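Guanine nucleotide exchange factor p115rhogef (Homo sapiens, PDB 1IAP) probably activates Rho GTPases by promoting nucleotide exchange, and carries an N-terminal RGS-like domain through which it probably engages G protein alpha subunits. Local coordinates at residues W127-E130 with L131-E135; Y145-R148 with E149-V152; L156-H159 with L160-Q164; L183-R186 with H187-V190. One frame throughout, in Å; residues are numbered along the deposited sequence.

Contact 1: residues W127-E130 with L131-E135; sequences WEQE and LAQLE
Leu-131 turns back onto the first turn of its own helix, its backbone N donating to Trp-127 O at 3.1 Å, in the carbonyl plane and nearly straight, with an N-H...O angle of 166°. The leucine side chain closes over the same carbonyl: CD1 lies 3.9 Å from Trp-127 O, while CD2 reaches OE1 of Glu-128, whose chain crosses it at about a right angle and whose carboxylate is held by a salt bridge to Arg-120. One turn on, Leu-134 rests its CG 3.6 Å from Glu-130 O. Both leucines face helix 15-28, Leu-131 against His-17 and Ala-20, Leu-134 against Ala-16 and His-17. Trp-127 occupies the N-cap position, so this is the opening of helix 128-135, one of the helices of an all-helical RGS-like domain. Replacing Leu-131 by an alanine would probably open a gap against His-17 and Ala-20 and leave Trp-127 O without its apolar cover. The glutamine side is polar and exposed. There Gln-129 and Gln-133 run side by side, their amides stacked with planes 2° apart, and CG of Gln-129 lies 3.9 Å from NE2 of Gln-133. That NE2 donates to a water at 2.9 Å, which in turn donates to OE2 of the buried Glu-130; this carboxylate also takes a weak bond from Gln-129 NE2 and a salt bridge from Arg-155.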
loop_
_atom_site.group_PDB
_atom_site.type_symbol
_atom_site.label_atom_id
_atom_site.label_comp_id
_atom_site.label_asym_id
_atom_site.label_seq_id
_atom_site.Cartn_x
_atom_site.Cartn_y
_atom_site.Cartn_z
ATOM N N TRP A 127 16.084 -0.307 6.801
ATOM C CA TRP A 127 16.586 0.532 5.722
ATOM C C TRP A 127 16.856 2.003 6.028
ATOM O O TRP A 127 16.819 2.833 5.125
ATOM C CB TRP A 127 15.632 0.422 4.529
ATOM C CG TRP A 127 15.414 -0.994 4.101
ATOM C CD1 TRP A 127 14.247 -1.700 4.155
ATOM C CD2 TRP A 127 16.395 -1.881 3.555
ATOM N NE1 TRP A 127 14.440 -2.972 3.675
ATOM C CE2 TRP A 127 15.749 -3.111 3.299
ATOM C CE3 TRP A 127 17.760 -1.756 3.255
ATOM C CZ2 TRP A 127 16.419 -4.207 2.752
ATOM C CZ3 TRP A 127 18.426 -2.848 2.710
ATOM C CH2 TRP A 127 17.755 -4.059 2.465
ATOM N N GLU A 128 17.141 2.325 7.286
ATOM C CA GLU A 128 17.416 3.705 7.661
ATOM C C GLU A 128 18.677 4.232 6.975
ATOM O O GLU A 128 18.754 5.408 6.634
ATOM C CB GLU A 128 17.511 3.840 9.187
ATOM C CG GLU A 128 17.548 5.283 9.706
ATOM C CD GLU A 128 16.391 6.153 9.205
ATOM O OE1 GLU A 128 15.256 5.652 9.065
ATOM O OE2 GLU A 128 16.623 7.352 8.945
ATOM N N GLN A 129 19.653 3.358 6.751
ATOM C CA GLN A 129 20.881 3.758 6.076
ATOM C C GLN A 129 20.574 4.249 4.656
ATOM O O GLN A 129 21.111 5.265 4.216
ATOM C CB GLN A 129 21.879 2.592 6.007
ATOM C CG GLN A 129 23.094 2.905 5.144
ATOM C CD GLN A 129 23.938 1.691 4.816
ATOM O OE1 GLN A 129 25.161 1.750 4.885
ATOM N NE2 GLN A 129 23.292 0.589 4.436
ATOM N N GLU A 130 19.700 3.536 3.952
ATOM C CA GLU A 130 19.331 3.904 2.584
ATOM C C GLU A 130 18.583 5.230 2.554
ATOM O O GLU A 130 18.851 6.092 1.709
ATOM C CB GLU A 130 18.494 2.795 1.928
ATOM C CG GLU A 130 19.302 1.575 1.460
ATOM C CD GLU A 130 20.025 0.845 2.585
ATOM O OE1 GLU A 130 19.563 0.889 3.747
ATOM O OE2 GLU A 130 21.066 0.218 2.306
ATOM N N LEU A 131 17.650 5.391 3.486
ATOM C CA LEU A 131 16.865 6.621 3.598
ATOM C C LEU A 131 17.770 7.800 3.946
ATOM O O LEU A 131 17.555 8.918 3.474
ATOM C CB LEU A 131 15.794 6.457 4.679
ATOM C CG LEU A 131 14.396 6.002 4.251
ATOM C CD1 LEU A 131 14.431 5.111 3.017
ATOM C CD2 LEU A 131 13.696 5.339 5.431
ATOM N N ALA A 132 18.765 7.547 4.791
ATOM C CA ALA A 132 19.724 8.581 5.188
ATOM C C ALA A 132 20.536 9.007 3.980
ATOM O O ALA A 132 20.743 10.192 3.745
ATOM C CB ALA A 132 20.662 8.051 6.268
ATOM N N GLN A 133 21.022 8.029 3.220
ATOM C CA GLN A 133 21.822 8.324 2.039
ATOM C C GLN A 133 21.058 9.128 0.993
ATOM O O GLN A 133 21.645 9.961 0.299
ATOM C CB GLN A 133 22.391 7.039 1.442
ATOM C CG GLN A 133 23.510 6.445 2.293
ATOM C CD GLN A 133 23.917 5.065 1.842
ATOM O OE1 GLN A 133 25.102 4.734 1.810
ATOM N NE2 GLN A 133 22.931 4.238 1.501
ATOM N N LEU A 134 19.750 8.899 0.891
ATOM C CA LEU A 134 18.930 9.641 -0.064
ATOM C C LEU A 134 18.853 11.125 0.304
ATOM O O LEU A 134 18.708 11.980 -0.573
ATOM C CB LEU A 134 17.511 9.055 -0.137
ATOM C CG LEU A 134 17.304 7.832 -1.036
ATOM C CD1 LEU A 134 15.942 7.167 -0.783
ATOM C CD2 LEU A 134 17.433 8.267 -2.482
ATOM N N GLU A 135 18.938 11.423 1.599
ATOM C CA GLU A 135 18.873 12.800 2.088
ATOM C C GLU A 135 19.931 13.688 1.455
ATOM O O GLU A 135 19.726 14.883 1.284
ATOM C CB GLU A 135 19.059 12.856 3.609
ATOM C CG GLU A 135 18.003 12.131 4.424
ATOM C CD GLU A 135 18.189 12.317 5.929
ATOM O OE1 GLU A 135 17.282 11.930 6.695
ATOM O OE2 GLU A 135 19.234 12.852 6.354
HETATM O O HOH W 1 23.434 1.417 1.090
#

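Contact 2: residues Y145-R148 with E149-V152; sequences YEAR and ERHV
Glu-149 and Tyr-145 are bridged by a water that donates to Glu-149 OE2 at 2.9 Å and hydrogen-bonds Tyr-145 OH, lying at the edge of the phenol ring and in its plane; a second donates both to Glu-146 O and, at 3.2 Å, to Glu-149 OE1. That carboxylate also has a salt bridge to Arg-14, so both oxygens of this buried residue have partners. A long, and so probably weak, salt bridge, 3.8 Å from Glu-146 OE1 to Arg-150 NH2, joins side chains that run alongside each other the same way, the carboxylate and guanidinium planes turned 70° apart. Beneath these polar ends, Glu-149 lies over one face of the Tyr-145 ring. Its CG sits 4.1 Å from the ring centroid in a CH-pi contact displaced toward the rim, and CD approaches Tyr-145 CE1 to 3.6 Å, with the carboxylate 18° from the ring plane. The ring reaches the next turn because CG is anti to the backbone N (chi1 177°). Glu-149 also packs on Pro-15, and Tyr-145 on Leu-134. Such i to i+3 and i to i+4 pairings are those of an alpha helix, here helix 142-162 of the RGS-like domain.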
loop_
_atom_site.group_PDB
_atom_site.type_symbol
_atom_site.label_atom_id
_atom_site.label_comp_id
_atom_site.label_asym_id
_atom_site.label_seq_id
_atom_site.Cartn_x
_atom_site.Cartn_y
_atom_site.Cartn_z
ATOM N N TYR A 145 16.224 12.940 -8.926
ATOM C CA TYR A 145 16.070 12.491 -7.549
ATOM C C TYR A 145 15.053 11.362 -7.506
ATOM O O TYR A 145 15.257 10.360 -6.823
ATOM C CB TYR A 145 15.604 13.619 -6.623
ATOM C CG TYR A 145 15.377 13.128 -5.206
ATOM C CD1 TYR A 145 14.132 13.235 -4.597
ATOM C CD2 TYR A 145 16.413 12.524 -4.487
ATOM C CE1 TYR A 145 13.918 12.746 -3.297
ATOM C CE2 TYR A 145 16.211 12.037 -3.187
ATOM C CZ TYR A 145 14.961 12.150 -2.604
ATOM O OH TYR A 145 14.758 11.656 -1.332
ATOM N N GLU A 146 13.947 11.545 -8.223
ATOM C CA GLU A 146 12.907 10.530 -8.273
ATOM C C GLU A 146 13.472 9.225 -8.805
ATOM O O GLU A 146 13.103 8.155 -8.329
ATOM C CB GLU A 146 11.733 10.997 -9.135
ATOM C CG GLU A 146 10.909 12.103 -8.493
ATOM C CD GLU A 146 9.809 12.628 -9.397
ATOM O OE1 GLU A 146 9.866 12.391 -10.624
ATOM O OE2 GLU A 146 8.888 13.292 -8.876
ATOM N N ALA A 147 14.396 9.314 -9.764
ATOM C CA ALA A 147 15.021 8.121 -10.337
ATOM C C ALA A 147 15.835 7.385 -9.268
ATOM O O ALA A 147 15.828 6.156 -9.216
ATOM C CB ALA A 147 15.905 8.486 -11.525
ATOM N N ARG A 148 16.536 8.144 -8.425
ATOM C CA ARG A 148 17.328 7.564 -7.339
ATOM C C ARG A 148 16.431 6.833 -6.343
ATOM O O ARG A 148 16.790 5.758 -5.852
ATOM C CB ARG A 148 18.138 8.642 -6.603
ATOM C CG ARG A 148 19.396 9.093 -7.326
ATOM C CD ARG A 148 20.195 10.071 -6.474
ATOM N NE ARG A 148 21.508 10.379 -7.046
ATOM C CZ ARG A 148 21.717 11.225 -8.052
ATOM N NH1 ARG A 148 20.699 11.859 -8.619
ATOM N NH2 ARG A 148 22.952 11.451 -8.482
ATOM N N GLU A 149 15.266 7.417 -6.064
ATOM C CA GLU A 149 14.303 6.827 -5.137
ATOM C C GLU A 149 13.837 5.473 -5.660
ATOM O O GLU A 149 13.819 4.494 -4.919
ATOM C CB GLU A 149 13.075 7.718 -4.972
ATOM C CG GLU A 149 13.292 9.053 -4.310
ATOM C CD GLU A 149 11.975 9.759 -4.057
ATOM O OE1 GLU A 149 11.375 10.260 -5.023
ATOM O OE2 GLU A 149 11.521 9.788 -2.897
ATOM N N ARG A 150 13.477 5.424 -6.943
ATOM C CA ARG A 150 13.015 4.183 -7.563
ATOM C C ARG A 150 14.097 3.105 -7.551
ATOM O O ARG A 150 13.795 1.925 -7.421
ATOM C CB ARG A 150 12.555 4.419 -9.009
ATOM C CG ARG A 150 11.429 5.411 -9.155
ATOM C CD ARG A 150 10.928 5.450 -10.590
ATOM N NE ARG A 150 10.046 6.589 -10.819
ATOM C CZ ARG A 150 10.419 7.710 -11.430
ATOM N NH1 ARG A 150 11.660 7.839 -11.882
ATOM N NH2 ARG A 150 9.556 8.709 -11.574
ATOM N N HIS A 151 15.354 3.511 -7.698
ATOM C CA HIS A 151 16.465 2.561 -7.696
ATOM C C HIS A 151 16.571 1.879 -6.338
ATOM O O HIS A 151 16.680 0.652 -6.252
ATOM C CB HIS A 151 17.786 3.273 -8.022
ATOM C CG HIS A 151 18.960 2.350 -8.145
ATOM N ND1 HIS A 151 19.905 2.209 -7.152
ATOM C CD2 HIS A 151 19.343 1.523 -9.148
ATOM C CE1 HIS A 151 20.819 1.337 -7.536
ATOM N NE2 HIS A 151 20.502 0.905 -8.742
ATOM N N VAL A 152 16.541 2.688 -5.283
ATOM C CA VAL A 152 16.628 2.193 -3.912
ATOM C C VAL A 152 15.438 1.296 -3.588
ATOM O O VAL A 152 15.598 0.210 -3.025
ATOM C CB VAL A 152 16.685 3.379 -2.912
ATOM C CG1 VAL A 152 16.494 2.898 -1.463
ATOM C CG2 VAL A 152 18.011 4.107 -3.060
HETATM O O HOH W 2 12.031 11.389 -0.534
HETATM O O HOH W 3 10.334 8.469 -7.449
#

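Contact 3: residues L156-H159 with L160-Q164; sequences LLMH and LEEMQ
The imidazole of His-159 and the side chain of Met-163 meet at a slant across one turn of helix, with His-159 CE1 3.8 Å from Met-163 CG. Beyond CG the methionine bends at chi2 (-60°), leaving SD 5.5 Å from the ring centroid in an oblique sulfur-aromatic approach. The histidine swings its ring toward the following turn because CG stands anti to the backbone N (chi1 -167°); its ring also meets Trp-127 edge-to-face. With an alanine in place of His-159, Met-163 CG would lose the imidazole it rests on and probably turn more freely, and the Trp-127 ring is likely to lose its aromatic partner. Glu-162 lies on the exposed side, its extended chain passing over the preceding turn with CG 3.2 Å from Met-158 O. On the buried side Leu-160 CB lies 3.6 Å from Leu-156 O, and its branched end leads off to apolar partners, Ile-181 of helix 171-187 and Met-19 of helix 15-28. Leu-157 meets both. Met-163 N still donates to His-159 O at 3.1 Å, but Met-163 first leaves helical backbone angles. This is the C-terminal turn of an amphipathic helix, packed by its leucines into the RGS-like domain.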
loop_
_atom_site.group_PDB
_atom_site.type_symbol
_atom_site.label_atom_id
_atom_site.label_comp_id
_atom_site.label_asym_id
_atom_site.label_seq_id
_atom_site.Cartn_x
_atom_site.Cartn_y
_atom_site.Cartn_z
ATOM N N LEU A 156 15.052 -2.647 -2.224
ATOM C CA LEU A 156 14.320 -2.980 -1.007
ATOM C C LEU A 156 13.214 -3.980 -1.321
ATOM O O LEU A 156 12.966 -4.885 -0.539
ATOM C CB LEU A 156 13.733 -1.734 -0.344
ATOM C CG LEU A 156 14.643 -0.527 -0.081
ATOM C CD1 LEU A 156 14.030 0.336 1.009
ATOM C CD2 LEU A 156 16.039 -0.962 0.308
ATOM N N LEU A 157 12.577 -3.831 -2.483
ATOM C CA LEU A 157 11.514 -4.755 -2.890
ATOM C C LEU A 157 12.089 -6.153 -3.121
ATOM O O LEU A 157 11.502 -7.158 -2.712
ATOM C CB LEU A 157 10.826 -4.257 -4.169
ATOM C CG LEU A 157 9.640 -5.095 -4.684
ATOM C CD1 LEU A 157 8.642 -5.339 -3.566
ATOM C CD2 LEU A 157 8.968 -4.376 -5.847
ATOM N N MET A 158 13.242 -6.210 -3.778
ATOM C CA MET A 158 13.894 -7.482 -4.054
ATOM C C MET A 158 14.208 -8.178 -2.737
ATOM O O MET A 158 13.986 -9.382 -2.587
ATOM C CB MET A 158 15.178 -7.255 -4.856
ATOM C CG MET A 158 15.965 -8.527 -5.147
ATOM S SD MET A 158 17.453 -8.210 -6.113
ATOM C CE MET A 158 16.770 -8.227 -7.780
ATOM N N HIS A 159 14.678 -7.398 -1.769
ATOM C CA HIS A 159 15.017 -7.929 -0.460
ATOM C C HIS A 159 13.793 -8.449 0.292
ATOM O O HIS A 159 13.862 -9.490 0.943
ATOM C CB HIS A 159 15.731 -6.870 0.375
ATOM C CG HIS A 159 16.380 -7.414 1.609
ATOM N ND1 HIS A 159 15.694 -7.603 2.789
ATOM C CD2 HIS A 159 17.655 -7.799 1.848
ATOM C CE1 HIS A 159 16.519 -8.082 3.703
ATOM N NE2 HIS A 159 17.715 -8.211 3.157
ATOM N N LEU A 160 12.675 -7.734 0.194
ATOM C CA LEU A 160 11.460 -8.152 0.878
ATOM C C LEU A 160 10.951 -9.469 0.305
ATOM O O LEU A 160 10.503 -10.342 1.048
ATOM C CB LEU A 160 10.384 -7.065 0.788
ATOM C CG LEU A 160 9.063 -7.353 1.514
ATOM C CD1 LEU A 160 9.318 -7.843 2.940
ATOM C CD2 LEU A 160 8.207 -6.112 1.533
ATOM N N GLU A 161 11.056 -9.621 -1.016
ATOM C CA GLU A 161 10.613 -10.844 -1.676
ATOM C C GLU A 161 11.463 -12.035 -1.237
ATOM O O GLU A 161 10.949 -13.145 -1.028
ATOM C CB GLU A 161 10.675 -10.697 -3.196
ATOM C CG GLU A 161 10.092 -11.899 -3.927
ATOM C CD GLU A 161 10.102 -11.746 -5.433
ATOM O OE1 GLU A 161 9.788 -10.640 -5.926
ATOM O OE2 GLU A 161 10.413 -12.741 -6.125
ATOM N N GLU A 162 12.764 -11.798 -1.093
ATOM C CA GLU A 162 13.684 -12.842 -0.664
ATOM C C GLU A 162 13.313 -13.296 0.744
ATOM O O GLU A 162 13.313 -14.493 1.030
ATOM C CB GLU A 162 15.130 -12.341 -0.702
ATOM C CG GLU A 162 15.629 -12.058 -2.112
ATOM C CD GLU A 162 17.079 -11.601 -2.171
ATOM O OE1 GLU A 162 17.583 -11.010 -1.187
ATOM O OE2 GLU A 162 17.712 -11.830 -3.223
ATOM N N MET A 163 12.973 -12.340 1.606
ATOM C CA MET A 163 12.591 -12.638 2.986
ATOM C C MET A 163 11.077 -12.811 3.131
ATOM O O MET A 163 10.518 -12.627 4.218
ATOM C CB MET A 163 13.069 -11.526 3.922
ATOM C CG MET A 163 14.576 -11.324 3.936
ATOM S SD MET A 163 15.482 -12.803 4.450
ATOM C CE MET A 163 16.058 -13.440 2.857
ATOM N N GLN A 164 10.424 -13.177 2.030
ATOM C CA GLN A 164 8.974 -13.363 1.997
ATOM C C GLN A 164 8.412 -14.181 3.159
ATOM O O GLN A 164 7.389 -13.819 3.737
ATOM C CB GLN A 164 8.558 -14.016 0.678
ATOM C CG GLN A 164 7.062 -14.188 0.524
ATOM C CD GLN A 164 6.677 -14.978 -0.705
ATOM O OE1 GLN A 164 7.332 -14.894 -1.744
ATOM N NE2 GLN A 164 5.604 -15.750 -0.597
#

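Contact 4: residues L183-R186 with H187-V190; sequences LYMR and HLGV
Tyr-184 and Leu-188 pack across the last turn of helix 171-187, which ends in a Schellman motif: Val-190 N donates to Met-185 O at 2.9 Å, Gly-189 N donates to Arg-186 O at 3.1 Å, and Gly-189 takes the positive phi (86°) at the C-prime position. Any side chain there would be pressed against the carbonyl oxygen of Leu-188. Followed outward, the Leu-188 side chain begins with CB 3.5 Å from Met-185 O. With its CG anti to the carbonyl carbon (chi1 -61°), the chain then turns back over the helix, so that CG lies 3.7 Å from Tyr-184 O and beside Tyr-184 CE2. Of the two branches, CD1 makes the closer approach, 3.6 Å from Tyr-184 CE2, and also meets the methyl CE of Met-185; CD2 lies 4.0 Å from Tyr-184 OH. That hydroxyl is hydrogen-bonded to Lys-12 O, which holds the far end of the ring. At CE1, across the ring from CE2, His-187 ND1 approaches to 4.1 Å, the two rings oblique with planes 34° apart, while His-187 NE2 is hydrogen-bonded to Ser-45. Val-190, carried back by the turn, lies alongside Met-185, both pointing the same way, and packs on Ala-153 of helix 142-162 and Pro-15. Met-185 O is gripped by two backbone donors that arrive from opposite faces of its carbonyl plane: Val-190 N, and Leu-188 N at 2.9 Å.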
loop_
_atom_site.group_PDB
_atom_site.type_symbol
_atom_site.label_atom_id
_atom_site.label_comp_id
_atom_site.label_asym_id
_atom_site.label_seq_id
_atom_site.Cartn_x
_atom_site.Cartn_y
_atom_site.Cartn_z
ATOM N N LEU A 183 2.395 -4.711 -7.090
ATOM C CA LEU A 183 1.433 -4.003 -7.920
ATOM C C LEU A 183 1.528 -2.492 -7.757
ATOM O O LEU A 183 1.601 -1.755 -8.743
ATOM C CB LEU A 183 0.007 -4.479 -7.608
ATOM C CG LEU A 183 -1.115 -3.964 -8.518
ATOM C CD1 LEU A 183 -0.892 -4.470 -9.937
ATOM C CD2 LEU A 183 -2.458 -4.443 -7.994
ATOM N N TYR A 184 1.571 -2.031 -6.513
ATOM C CA TYR A 184 1.643 -0.604 -6.251
ATOM C C TYR A 184 2.995 0.011 -6.620
ATOM O O TYR A 184 3.054 1.146 -7.095
ATOM C CB TYR A 184 1.302 -0.300 -4.787
ATOM C CG TYR A 184 1.172 1.181 -4.526
ATOM C CD1 TYR A 184 0.012 1.869 -4.881
ATOM C CD2 TYR A 184 2.222 1.906 -3.974
ATOM C CE1 TYR A 184 -0.094 3.247 -4.700
ATOM C CE2 TYR A 184 2.123 3.285 -3.788
ATOM C CZ TYR A 184 0.964 3.944 -4.152
ATOM O OH TYR A 184 0.862 5.300 -3.963
ATOM N N MET A 185 4.078 -0.721 -6.375
ATOM C CA MET A 185 5.415 -0.221 -6.700
ATOM C C MET A 185 5.547 -0.009 -8.209
ATOM O O MET A 185 6.149 0.959 -8.661
ATOM C CB MET A 185 6.493 -1.188 -6.195
ATOM C CG MET A 185 6.794 -1.063 -4.700
ATOM S SD MET A 185 7.496 0.582 -4.276
ATOM C CE MET A 185 6.600 0.944 -2.737
ATOM N N ARG A 186 4.951 -0.912 -8.979
ATOM C CA ARG A 186 4.969 -0.832 -10.438
ATOM C C ARG A 186 4.269 0.465 -10.860
ATOM O O ARG A 186 4.662 1.111 -11.830
ATOM C CB ARG A 186 4.238 -2.044 -11.001
ATOM C CG ARG A 186 4.492 -2.354 -12.455
ATOM C CD ARG A 186 3.938 -3.734 -12.766
ATOM N NE ARG A 186 4.514 -4.741 -11.875
ATOM C CZ ARG A 186 3.818 -5.662 -11.213
ATOM N NH1 ARG A 186 2.497 -5.727 -11.331
ATOM N NH2 ARG A 186 4.449 -6.513 -10.416
ATOM N N HIS A 187 3.267 0.863 -10.075
ATOM C CA HIS A 187 2.505 2.086 -10.312
ATOM C C HIS A 187 3.386 3.320 -10.083
ATOM O O HIS A 187 3.153 4.379 -10.662
ATOM C CB HIS A 187 1.291 2.120 -9.378
ATOM C CG HIS A 187 0.449 3.349 -9.516
ATOM N ND1 HIS A 187 0.501 4.390 -8.616
ATOM C CD2 HIS A 187 -0.476 3.697 -10.441
ATOM C CE1 HIS A 187 -0.357 5.326 -8.979
ATOM N NE2 HIS A 187 -0.962 4.929 -10.084
ATOM N N LEU A 188 4.395 3.178 -9.225
ATOM C CA LEU A 188 5.312 4.276 -8.939
ATOM C C LEU A 188 6.526 4.242 -9.868
ATOM O O LEU A 188 7.460 5.022 -9.701
ATOM C CB LEU A 188 5.777 4.228 -7.481
ATOM C CG LEU A 188 4.708 4.342 -6.392
ATOM C CD1 LEU A 188 5.371 4.265 -5.020
ATOM C CD2 LEU A 188 3.931 5.650 -6.546
ATOM N N GLY A 189 6.510 3.331 -10.840
ATOM C CA GLY A 189 7.616 3.220 -11.777
ATOM C C GLY A 189 8.744 2.331 -11.281
ATOM O O GLY A 189 9.803 2.247 -11.909
ATOM N N VAL A 190 8.516 1.662 -10.153
ATOM C CA VAL A 190 9.517 0.781 -9.569
ATOM C C VAL A 190 9.444 -0.588 -10.231
ATOM O O VAL A 190 8.450 -1.306 -10.102
ATOM C CB VAL A 190 9.329 0.660 -8.038
ATOM C CG1 VAL A 190 10.313 -0.343 -7.440
ATOM C CG2 VAL A 190 9.511 2.022 -7.388
#

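Overall arrangement
Helix 142-162 joins the four contacts: contacts 2 and 3 are successive parts of it, their centres about 17 Å apart, and contacts 1 and 4 both pack on it. Helix 128-135 of contact 1 meets contact 2 where Glu-130 CB lies 3.9 Å from Val-152 CG1, and contact 3 where Trp-127 CD2 comes within 3.4 Å of Leu-156 CD2. Contact 4 reaches contact 2 through a probable hydrogen bond of 3.2 Å from Arg-150 NE to Leu-188 O, and contact 3 through Leu-157 CD2 and Met-185 CB, 4.1 Å apart. Contacts 1 and 4 do not touch; their nearest atoms are about 11 Å apart.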